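Matching sites in Dye-decolorizing peroxidase tfu_3078 from Thermobifida fusca, a protein that reduces hydrogen peroxide at a non-covalently bound heme b while oxidising dyes, with high reactivity towards anthraquinone dyes and modest activity towards azo dyes and guaiacol (PDB 5FW4 (chain A, 1.80 Å), residues 275-280 and 374-379), and in its relative Dye type peroxidase A from Streptomyces lividans (PDB 5MJH (chain B, 1.45 Å), residues 219-224 and 321-326). One frame, after least-squares fit of the local backbone (RMSD 0.22 Å); residues are numbered along the deposited sequences.

Structure 1 (5FW4); sequences SYLVVR and LFMAWQ. With HEM (protoporphyrin IX containing Fe), chain C.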
loop_
_atom_site.group_PDB
_atom_site.type_symbol
_atom_site.label_atom_id
_atom_site.label_comp_id
_atom_site.label_asym_id
_atom_site.label_seq_id
_atom_site.Cartn_x
_atom_site.Cartn_y
_atom_site.Cartn_z
ATOM N N SER A 275 5.088 -21.793 -16.382
ATOM C CA SER A 275 3.705 -21.620 -15.945
ATOM C C SER A 275 3.159 -20.331 -16.546
ATOM O O SER A 275 3.922 -19.422 -16.880
ATOM C CB SER A 275 3.600 -21.590 -14.409
ATOM O OG SER A 275 2.230 -21.630 -13.950
ATOM N N TYR A 276 1.832 -20.274 -16.682
ATOM C CA TYR A 276 1.152 -19.106 -17.209
ATOM C C TYR A 276 0.356 -18.420 -16.097
ATOM O O TYR A 276 -0.404 -19.073 -15.347
ATOM C CB TYR A 276 0.236 -19.478 -18.351
ATOM C CG TYR A 276 0.974 -19.928 -19.588
ATOM C CD1 TYR A 276 1.417 -19.001 -20.531
ATOM C CD2 TYR A 276 1.261 -21.270 -19.804
ATOM C CE1 TYR A 276 2.116 -19.401 -21.652
ATOM C CE2 TYR A 276 1.952 -21.684 -20.936
ATOM C CZ TYR A 276 2.379 -20.742 -21.860
ATOM O OH TYR A 276 3.068 -21.141 -22.998
ATOM N N LEU A 277 0.559 -17.113 -16.010
ATOM C CA LEU A 277 -0.088 -16.228 -15.059
ATOM C C LEU A 277 -1.181 -15.421 -15.742
ATOM O O LEU A 277 -0.919 -14.674 -16.697
ATOM C CB LEU A 277 0.941 -15.246 -14.449
ATOM C CG LEU A 277 0.366 -14.125 -13.568
ATOM C CD1 LEU A 277 -0.243 -14.667 -12.302
ATOM C CD2 LEU A 277 1.441 -13.095 -13.219
ATOM N N VAL A 278 -2.426 -15.585 -15.272
ATOM C CA VAL A 278 -3.455 -14.647 -15.605
ATOM C C VAL A 278 -3.612 -13.710 -14.427
ATOM O O VAL A 278 -3.872 -14.158 -13.286
ATOM C CB VAL A 278 -4.813 -15.314 -15.922
ATOM C CG1 VAL A 278 -5.860 -14.248 -16.146
ATOM C CG2 VAL A 278 -4.692 -16.221 -17.139
ATOM N N VAL A 279 -3.459 -12.409 -14.693
ATOM C CA VAL A 279 -3.701 -11.408 -13.668
ATOM C C VAL A 279 -4.930 -10.613 -14.020
ATOM O O VAL A 279 -5.123 -10.185 -15.167
ATOM C CB VAL A 279 -2.477 -10.501 -13.374
ATOM C CG1 VAL A 279 -1.882 -9.950 -14.629
ATOM C CG2 VAL A 279 -2.839 -9.365 -12.434
ATOM N N ARG A 280 -5.778 -10.415 -13.020
ATOM C CA ARG A 280 -6.955 -9.589 -13.198
ATOM C C ARG A 280 -7.040 -8.617 -12.027
ATOM O O ARG A 280 -6.904 -9.018 -10.856
ATOM C CB ARG A 280 -8.219 -10.489 -13.277
ATOM C CG ARG A 280 -8.189 -11.581 -14.338
ATOM C CD ARG A 280 -8.437 -11.045 -15.752
ATOM N NE ARG A 280 -9.878 -10.873 -15.990
ATOM C CZ ARG A 280 -10.477 -10.777 -17.169
ATOM N NH1 ARG A 280 -9.795 -10.836 -18.300
ATOM N NH2 ARG A 280 -11.808 -10.661 -17.208
ATOM N N LEU A 374 -6.449 -8.171 -6.442
ATOM C CA LEU A 374 -5.489 -8.374 -7.483
ATOM C C LEU A 374 -5.391 -9.883 -7.625
ATOM O O LEU A 374 -4.627 -10.561 -6.931
ATOM C CB LEU A 374 -4.159 -7.707 -7.113
ATOM C CG LEU A 374 -3.043 -7.912 -8.113
ATOM C CD1 LEU A 374 -3.456 -7.443 -9.492
ATOM C CD2 LEU A 374 -1.870 -7.113 -7.586
ATOM N N PHE A 375 -6.240 -10.424 -8.497
ATOM C CA PHE A 375 -6.374 -11.848 -8.659
ATOM C C PHE A 375 -5.271 -12.399 -9.535
ATOM O O PHE A 375 -4.983 -11.843 -10.578
ATOM C CB PHE A 375 -7.715 -12.116 -9.337
ATOM C CG PHE A 375 -7.904 -13.521 -9.808
ATOM C CD1 PHE A 375 -7.401 -13.942 -11.042
ATOM C CD2 PHE A 375 -8.713 -14.406 -9.072
ATOM C CE1 PHE A 375 -7.626 -15.239 -11.491
ATOM C CE2 PHE A 375 -8.912 -15.700 -9.510
ATOM C CZ PHE A 375 -8.388 -16.123 -10.719
ATOM N N MET A 376 -4.671 -13.513 -9.126
ATOM C CA MET A 376 -3.607 -14.108 -9.902
ATOM C C MET A 376 -3.775 -15.610 -9.951
ATOM O O MET A 376 -3.711 -16.273 -8.915
ATOM C CB MET A 376 -2.223 -13.719 -9.332
ATOM C CG MET A 376 -1.856 -12.275 -9.552
ATOM S SD MET A 376 -0.109 -11.867 -9.268
ATOM C CE MET A 376 -0.182 -11.449 -7.562
ATOM N N ALA A 377 -3.996 -16.144 -11.149
ATOM C CA ALA A 377 -4.087 -17.583 -11.335
ATOM C C ALA A 377 -2.918 -18.104 -12.149
ATOM O O ALA A 377 -2.604 -17.574 -13.203
ATOM C CB ALA A 377 -5.392 -17.986 -11.985
ATOM N N TRP A 378 -2.339 -19.175 -11.627
ATOM C CA TRP A 378 -1.259 -19.913 -12.245
ATOM C C TRP A 378 -1.756 -21.224 -12.790
ATOM O O TRP A 378 -2.577 -21.930 -12.146
ATOM C CB TRP A 378 -0.214 -20.158 -11.201
ATOM C CG TRP A 378 0.372 -18.939 -10.697
ATOM C CD1 TRP A 378 0.012 -18.238 -9.593
ATOM C CD2 TRP A 378 1.504 -18.265 -11.254
ATOM N NE1 TRP A 378 0.820 -17.149 -9.441
ATOM C CE2 TRP A 378 1.771 -17.162 -10.430
ATOM C CE3 TRP A 378 2.308 -18.498 -12.365
ATOM C CZ2 TRP A 378 2.787 -16.286 -10.688
ATOM C CZ3 TRP A 378 3.341 -17.643 -12.612
ATOM C CH2 TRP A 378 3.558 -16.532 -11.788
ATOM N N GLN A 379 -1.276 -21.564 -13.974
ATOM C CA GLN A 379 -1.654 -22.809 -14.621
ATOM C C GLN A 379 -0.725 -23.165 -15.765
ATOM O O GLN A 379 -0.066 -22.284 -16.324
ATOM C CB GLN A 379 -3.093 -22.774 -15.165
ATOM C CG GLN A 379 -3.401 -21.709 -16.208
ATOM C CD GLN A 379 -4.013 -20.433 -15.630
ATOM O OE1 GLN A 379 -5.205 -20.372 -15.364
ATOM N NE2 GLN A 379 -3.203 -19.409 -15.462
HETATM C CHA HEM C . -12.936 -20.090 -4.790
HETATM C CHB HEM C . -13.528 -15.368 -3.893
HETATM C CHC HEM C . -12.690 -14.450 -8.565
HETATM C CHD HEM C . -11.834 -19.141 -9.400
HETATM C C1A HEM C . -13.161 -18.889 -4.164
HETATM C C2A HEM C . -13.506 -18.775 -2.802
HETATM C C3A HEM C . -13.694 -17.453 -2.563
HETATM C C4A HEM C . -13.458 -16.749 -3.750
HETATM C CMA HEM C . -14.033 -16.822 -1.266
HETATM C CAA HEM C . -13.689 -19.904 -1.821
HETATM C CBA HEM C . -12.421 -20.253 -1.049
HETATM C CGA HEM C . -11.415 -20.936 -1.929
HETATM O O1A HEM C . -10.396 -20.284 -2.285
HETATM O O2A HEM C . -11.600 -22.129 -2.281
HETATM C C1B HEM C . -13.350 -14.714 -5.125
HETATM C C2B HEM C . -13.458 -13.312 -5.290
HETATM C C3B HEM C . -13.219 -13.026 -6.606
HETATM C C4B HEM C . -12.948 -14.320 -7.233
HETATM C CMB HEM C . -13.759 -12.334 -4.190
HETATM C CAB HEM C . -13.142 -11.749 -7.326
HETATM C CBB HEM C . -13.111 -10.560 -6.723
HETATM C C1C HEM C . -12.384 -15.629 -9.204
HETATM C C2C HEM C . -12.057 -15.730 -10.540
HETATM C C3C HEM C . -11.793 -17.075 -10.770
HETATM C C4C HEM C . -11.984 -17.777 -9.558
HETATM C CMC HEM C . -12.007 -14.537 -11.458
HETATM C CAC HEM C . -11.463 -17.828 -11.971
HETATM C CBC HEM C . -11.715 -17.392 -13.165
HETATM C C1D HEM C . -12.082 -19.739 -8.153
HETATM C C2D HEM C . -11.959 -21.192 -7.984
HETATM C C3D HEM C . -12.280 -21.452 -6.696
HETATM C C4D HEM C . -12.605 -20.156 -6.110
HETATM C CMD HEM C . -11.532 -22.222 -9.016
HETATM C CAD HEM C . -12.278 -22.817 -6.035
HETATM C CBD HEM C . -13.590 -23.528 -6.376
HETATM C CGD HEM C . -13.572 -24.950 -5.859
HETATM O O1D HEM C . -12.981 -25.868 -6.461
HETATM O O2D HEM C . -14.155 -25.199 -4.782
HETATM N NA HEM C . -13.143 -17.634 -4.739
HETATM N NB HEM C . -13.042 -15.266 -6.298
HETATM N NC HEM C . -12.375 -16.875 -8.642
HETATM N ND HEM C . -12.473 -19.127 -7.005
HETATM FE FE HEM C . -12.808 -17.286 -6.672
#
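Leu277 lies over the indole of Trp378 where strands 275-284 and 369-379 pair in the four-stranded antiparallel sheet of the C-terminal ferredoxin-like domain of this DyP-type peroxidase. Its CB stands 4.0 Å from the centroid of the Trp378 six-membered ring, a CH-pi contact over the face. CG is anti to the backbone N (chi1 172°). From there CD1 meets Trp378 CE2 at 3.7 Å and Met376 CB also at 3.7 Å. On the same face, Val279 CG2 touches Leu374 CD1 at 3.6 Å and Met376 CG at 4.2 Å. Gln187 of strand 184-190 touches Met376. On the other face, Ala377 CB packs on Phe375 CZ at 3.7 Å. Val278 and Ala377 exchange two backbone hydrogen bonds, with Val278 N 2.9 Å from Ala377 O. Phe375, part of the heme pocket, packs on the heme: its CE2 lies 3.3 Å from heme C2C.

How the two compare
At the first exchange, Leu277(A) against Val221(B), the CB atoms coincide within the error. CG of Leu277(A) and CG2 of Val221(B) are 1.0 Å apart. CD2 of Leu277(A) has no counterpart in the valine, and CG1 of Val221(B) has none in the leucine. CB of Leu277(A) touches Trp378(A) CZ3 at 3.9 Å, and CB of Val221(B) touches Trp325(B) CZ3 at 3.7 Å. Both side chains also touch the neighbour at Met376(A) / Val323(B).

At Met376(A) against Val323(B), CG of the methionine and CG2 of the valine are 0.6 Å apart. SD and CE of Met376(A) are absent from Val323(B). The valine carries CG1, a branch near the backbone with no counterpart in Met376(A).

At Ala377(A) against Cys324(B), the CB atoms coincide within the error and touch Phe375(A) CZ and Phe322(B) CZ. SG of Cys324(B) has no counterpart in Ala377(A). It adds a sulfur to the face that carries Val222(B).

Val279(A) and Val223(B) are modelled with different chi1, 49° against 178°. The models also differ at leucine: CG is anti to the backbone N in Leu374(A) (chi1 177°) but anti to the carbonyl carbon in Leu321(B). The CG atoms stand 2.2 Å apart after superposition, and the places of CG, CD1 and CD2 of Leu374(A) are left. Val279(A) CG2 touches Leu374(A) CD1 at 3.6 Å. Structure 2 lacks this contact: Val223(B) CG1 comes no closer than 5.9 Å to Leu321(B) C.

The comparable CA atoms coincide within the error. Ser275(A), Val278(A), Arg280(A), Phe375(A), Trp378(A) and their counterparts keep their places. The backbone bonds of Val278(A) with Ala377(A) recur between Val222(B) and Cys324(B), and heme is bound in both.

Structure 2 (5MJH); sequences SYVVVR and LFVCWQ. With HEM (protoporphyrin IX containing Fe), chain D.
Val221 lies over the indole of Trp325. Its CB stands 3.8 Å from the centroid of the Trp325 six-membered ring, a CH-pi contact over the face. CG2 is anti to the backbone N, while CG1 sits between that N and the carbonyl carbon (chi1 69°). CG2 meets Trp325 CZ2 at 3.8 Å and Val323 CG1 at 3.5 Å, tighter than usual for two carbons. On the same face, Val223 CG2 comes to 4.5 Å from Val323 CG2. Gln129 of strand 126-132 touches Val323. On the other face, Cys324 CB packs on Phe322 CZ at 3.9 Å, and its SG reaches Val222 CB at 3.8 Å. Val222 and Cys324 exchange two backbone hydrogen bonds, with Val222 N 3.0 Å from Cys324 O. Phe322 packs on the heme: its CE1 lies 3.3 Å from heme C2C.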
loop_
_atom_site.group_PDB
_atom_site.type_symbol
_atom_site.label_atom_id
_atom_site.label_comp_id
_atom_site.label_asym_id
_atom_site.label_seq_id
_atom_site.Cartn_x
_atom_site.Cartn_y
_atom_site.Cartn_z
ATOM N N SER B 219 5.022 -21.680 -16.019
ATOM C CA SER B 219 3.590 -21.612 -15.803
ATOM C C SER B 219 3.051 -20.361 -16.494
ATOM O O SER B 219 3.813 -19.422 -16.772
ATOM C CB SER B 219 3.314 -21.595 -14.324
ATOM O OG SER B 219 1.920 -21.665 -14.040
ATOM N N TYR B 220 1.764 -20.349 -16.812
ATOM C CA TYR B 220 1.125 -19.160 -17.375
ATOM C C TYR B 220 0.337 -18.498 -16.261
ATOM O O TYR B 220 -0.401 -19.144 -15.550
ATOM C CB TYR B 220 0.236 -19.503 -18.577
ATOM C CG TYR B 220 1.123 -19.971 -19.708
ATOM C CD1 TYR B 220 1.737 -19.072 -20.562
ATOM C CD2 TYR B 220 1.426 -21.326 -19.838
ATOM C CE1 TYR B 220 2.595 -19.507 -21.560
ATOM C CE2 TYR B 220 2.273 -21.773 -20.834
ATOM C CZ TYR B 220 2.849 -20.859 -21.681
ATOM O OH TYR B 220 3.712 -21.299 -22.674
ATOM N N VAL B 221 0.591 -17.204 -16.082
ATOM C CA VAL B 221 -0.146 -16.380 -15.116
ATOM C C VAL B 221 -1.184 -15.511 -15.802
ATOM O O VAL B 221 -0.938 -14.900 -16.837
ATOM C CB VAL B 221 0.800 -15.536 -14.263
ATOM C CG1 VAL B 221 1.485 -14.436 -15.068
ATOM C CG2 VAL B 221 0.080 -14.948 -13.053
ATOM N N VAL B 222 -2.360 -15.466 -15.203
ATOM C CA VAL B 222 -3.373 -14.514 -15.575
ATOM C C VAL B 222 -3.607 -13.608 -14.375
ATOM O O VAL B 222 -3.793 -14.111 -13.261
ATOM C CB VAL B 222 -4.675 -15.153 -16.051
ATOM C CG1 VAL B 222 -5.694 -14.057 -16.304
ATOM C CG2 VAL B 222 -4.422 -16.019 -17.286
ATOM N N VAL B 223 -3.396 -12.311 -14.603
ATOM C CA VAL B 223 -3.637 -11.235 -13.641
ATOM C C VAL B 223 -4.916 -10.538 -14.007
ATOM O O VAL B 223 -5.128 -10.179 -15.143
ATOM C CB VAL B 223 -2.478 -10.206 -13.706
ATOM C CG1 VAL B 223 -2.739 -9.042 -12.732
ATOM C CG2 VAL B 223 -1.198 -10.870 -13.318
ATOM N N ARG B 224 -5.795 -10.356 -13.012
ATOM C CA ARG B 224 -7.003 -9.566 -13.217
ATOM C C ARG B 224 -7.162 -8.600 -12.030
ATOM O O ARG B 224 -7.213 -9.022 -10.854
ATOM C CB ARG B 224 -8.235 -10.464 -13.302
ATOM C CG ARG B 224 -8.049 -11.577 -14.349
ATOM C CD ARG B 224 -8.204 -11.079 -15.784
ATOM N NE ARG B 224 -9.600 -10.777 -16.113
ATOM C CZ ARG B 224 -10.119 -10.627 -17.328
ATOM N NH1 ARG B 224 -9.352 -10.718 -18.417
ATOM N NH2 ARG B 224 -11.428 -10.366 -17.460
ATOM N N LEU B 321 -6.558 -8.271 -6.486
ATOM C CA LEU B 321 -5.547 -8.535 -7.510
ATOM C C LEU B 321 -5.489 -10.034 -7.650
ATOM O O LEU B 321 -4.732 -10.729 -6.985
ATOM C CB LEU B 321 -4.210 -7.928 -7.166
ATOM C CG LEU B 321 -4.109 -6.445 -6.924
ATOM C CD1 LEU B 321 -2.639 -6.127 -6.701
ATOM C CD2 LEU B 321 -4.676 -5.603 -8.066
ATOM N N PHE B 322 -6.379 -10.536 -8.475
ATOM C CA PHE B 322 -6.464 -11.962 -8.777
ATOM C C PHE B 322 -5.288 -12.404 -9.644
ATOM O O PHE B 322 -5.054 -11.844 -10.675
ATOM C CB PHE B 322 -7.758 -12.187 -9.533
ATOM C CG PHE B 322 -8.034 -13.596 -9.918
ATOM C CD1 PHE B 322 -8.626 -14.432 -9.036
ATOM C CD2 PHE B 322 -7.725 -14.057 -11.196
ATOM C CE1 PHE B 322 -8.950 -15.741 -9.379
ATOM C CE2 PHE B 322 -8.032 -15.368 -11.556
ATOM C CZ PHE B 322 -8.616 -16.208 -10.604
ATOM N N VAL B 323 -4.522 -13.367 -9.141
ATOM C CA VAL B 323 -3.365 -13.878 -9.837
ATOM C C VAL B 323 -3.535 -15.368 -9.795
ATOM O O VAL B 323 -3.665 -15.953 -8.711
ATOM C CB VAL B 323 -2.079 -13.459 -9.128
ATOM C CG1 VAL B 323 -0.882 -14.043 -9.840
ATOM C CG2 VAL B 323 -1.954 -11.952 -9.049
ATOM N N CYS B 324 -3.599 -15.988 -10.974
ATOM C CA CYS B 324 -3.776 -17.430 -11.067
ATOM C C CYS B 324 -2.761 -18.042 -12.005
ATOM O O CYS B 324 -2.264 -17.385 -12.928
ATOM C CB CYS B 324 -5.192 -17.811 -11.508
ATOM S SG CYS B 324 -5.613 -17.427 -13.212
ATOM N N TRP B 325 -2.478 -19.316 -11.722
ATOM C CA TRP B 325 -1.340 -20.017 -12.272
ATOM C C TRP B 325 -1.821 -21.357 -12.867
ATOM O O TRP B 325 -2.567 -22.086 -12.213
ATOM C CB TRP B 325 -0.320 -20.283 -11.150
ATOM C CG TRP B 325 0.291 -19.054 -10.612
ATOM C CD1 TRP B 325 -0.065 -18.367 -9.472
ATOM C CD2 TRP B 325 1.409 -18.368 -11.169
ATOM N NE1 TRP B 325 0.719 -17.252 -9.329
ATOM C CE2 TRP B 325 1.670 -17.254 -10.337
ATOM C CE3 TRP B 325 2.203 -18.568 -12.322
ATOM C CZ2 TRP B 325 2.685 -16.339 -10.628
ATOM C CZ3 TRP B 325 3.261 -17.673 -12.583
ATOM C CH2 TRP B 325 3.490 -16.572 -11.733
ATOM N N GLN B 326 -1.366 -21.642 -14.081
ATOM C CA GLN B 326 -1.751 -22.847 -14.794
ATOM C C GLN B 326 -0.753 -23.226 -15.890
ATOM O O GLN B 326 -0.086 -22.364 -16.464
ATOM C CB GLN B 326 -3.121 -22.675 -15.409
ATOM C CG GLN B 326 -3.264 -21.500 -16.362
ATOM C CD GLN B 326 -4.042 -20.337 -15.760
ATOM O OE1 GLN B 326 -5.283 -20.361 -15.649
ATOM N NE2 GLN B 326 -3.323 -19.317 -15.360
HETATM C CHA HEM D . -12.896 -20.182 -5.032
HETATM C CHB HEM D . -13.781 -15.484 -4.121
HETATM C CHC HEM D . -12.643 -14.397 -8.729
HETATM C CHD HEM D . -11.722 -19.089 -9.566
HETATM C C1A HEM D . -13.226 -19.003 -4.409
HETATM C C2A HEM D . -13.674 -18.910 -3.059
HETATM C C3A HEM D . -13.913 -17.591 -2.840
HETATM C C4A HEM D . -13.637 -16.870 -4.027
HETATM C CMA HEM D . -14.432 -16.973 -1.550
HETATM C CAA HEM D . -13.898 -20.083 -2.112
HETATM C CBA HEM D . -12.756 -20.486 -1.191
HETATM C CGA HEM D . -11.612 -21.088 -1.972
HETATM O O1A HEM D . -11.622 -22.282 -2.311
HETATM O O2A HEM D . -10.692 -20.318 -2.262
HETATM C C1B HEM D . -13.541 -14.776 -5.306
HETATM C C2B HEM D . -13.641 -13.356 -5.425
HETATM C C3B HEM D . -13.349 -13.025 -6.715
HETATM C C4B HEM D . -13.011 -14.314 -7.392
HETATM C CMB HEM D . -14.085 -12.448 -4.319
HETATM C CAB HEM D . -13.246 -11.721 -7.377
HETATM C CBB HEM D . -13.199 -10.553 -6.723
HETATM C C1C HEM D . -12.320 -15.595 -9.389
HETATM C C2C HEM D . -11.971 -15.724 -10.759
HETATM C C3C HEM D . -11.721 -17.082 -11.009
HETATM C C4C HEM D . -11.866 -17.745 -9.730
HETATM C CMC HEM D . -11.929 -14.541 -11.718
HETATM C CAC HEM D . -11.335 -17.801 -12.273
HETATM C CBC HEM D . -11.589 -17.344 -13.489
HETATM C C1D HEM D . -11.920 -19.732 -8.370
HETATM C C2D HEM D . -11.699 -21.188 -8.241
HETATM C C3D HEM D . -12.041 -21.488 -6.959
HETATM C C4D HEM D . -12.483 -20.205 -6.355
HETATM C CMD HEM D . -11.170 -22.190 -9.256
HETATM C CAD HEM D . -11.974 -22.840 -6.276
HETATM C CBD HEM D . -13.108 -23.772 -6.676
HETATM C CGD HEM D . -12.999 -25.117 -6.008
HETATM O O1D HEM D . -13.560 -25.311 -4.854
HETATM O O2D HEM D . -12.364 -25.992 -6.685
HETATM N NA HEM D . -13.238 -17.758 -4.991
HETATM N NB HEM D . -13.130 -15.300 -6.453
HETATM N NC HEM D . -12.334 -16.838 -8.799
HETATM N ND HEM D . -12.465 -19.195 -7.248
HETATM FE FE HEM D . -12.805 -17.320 -6.866
#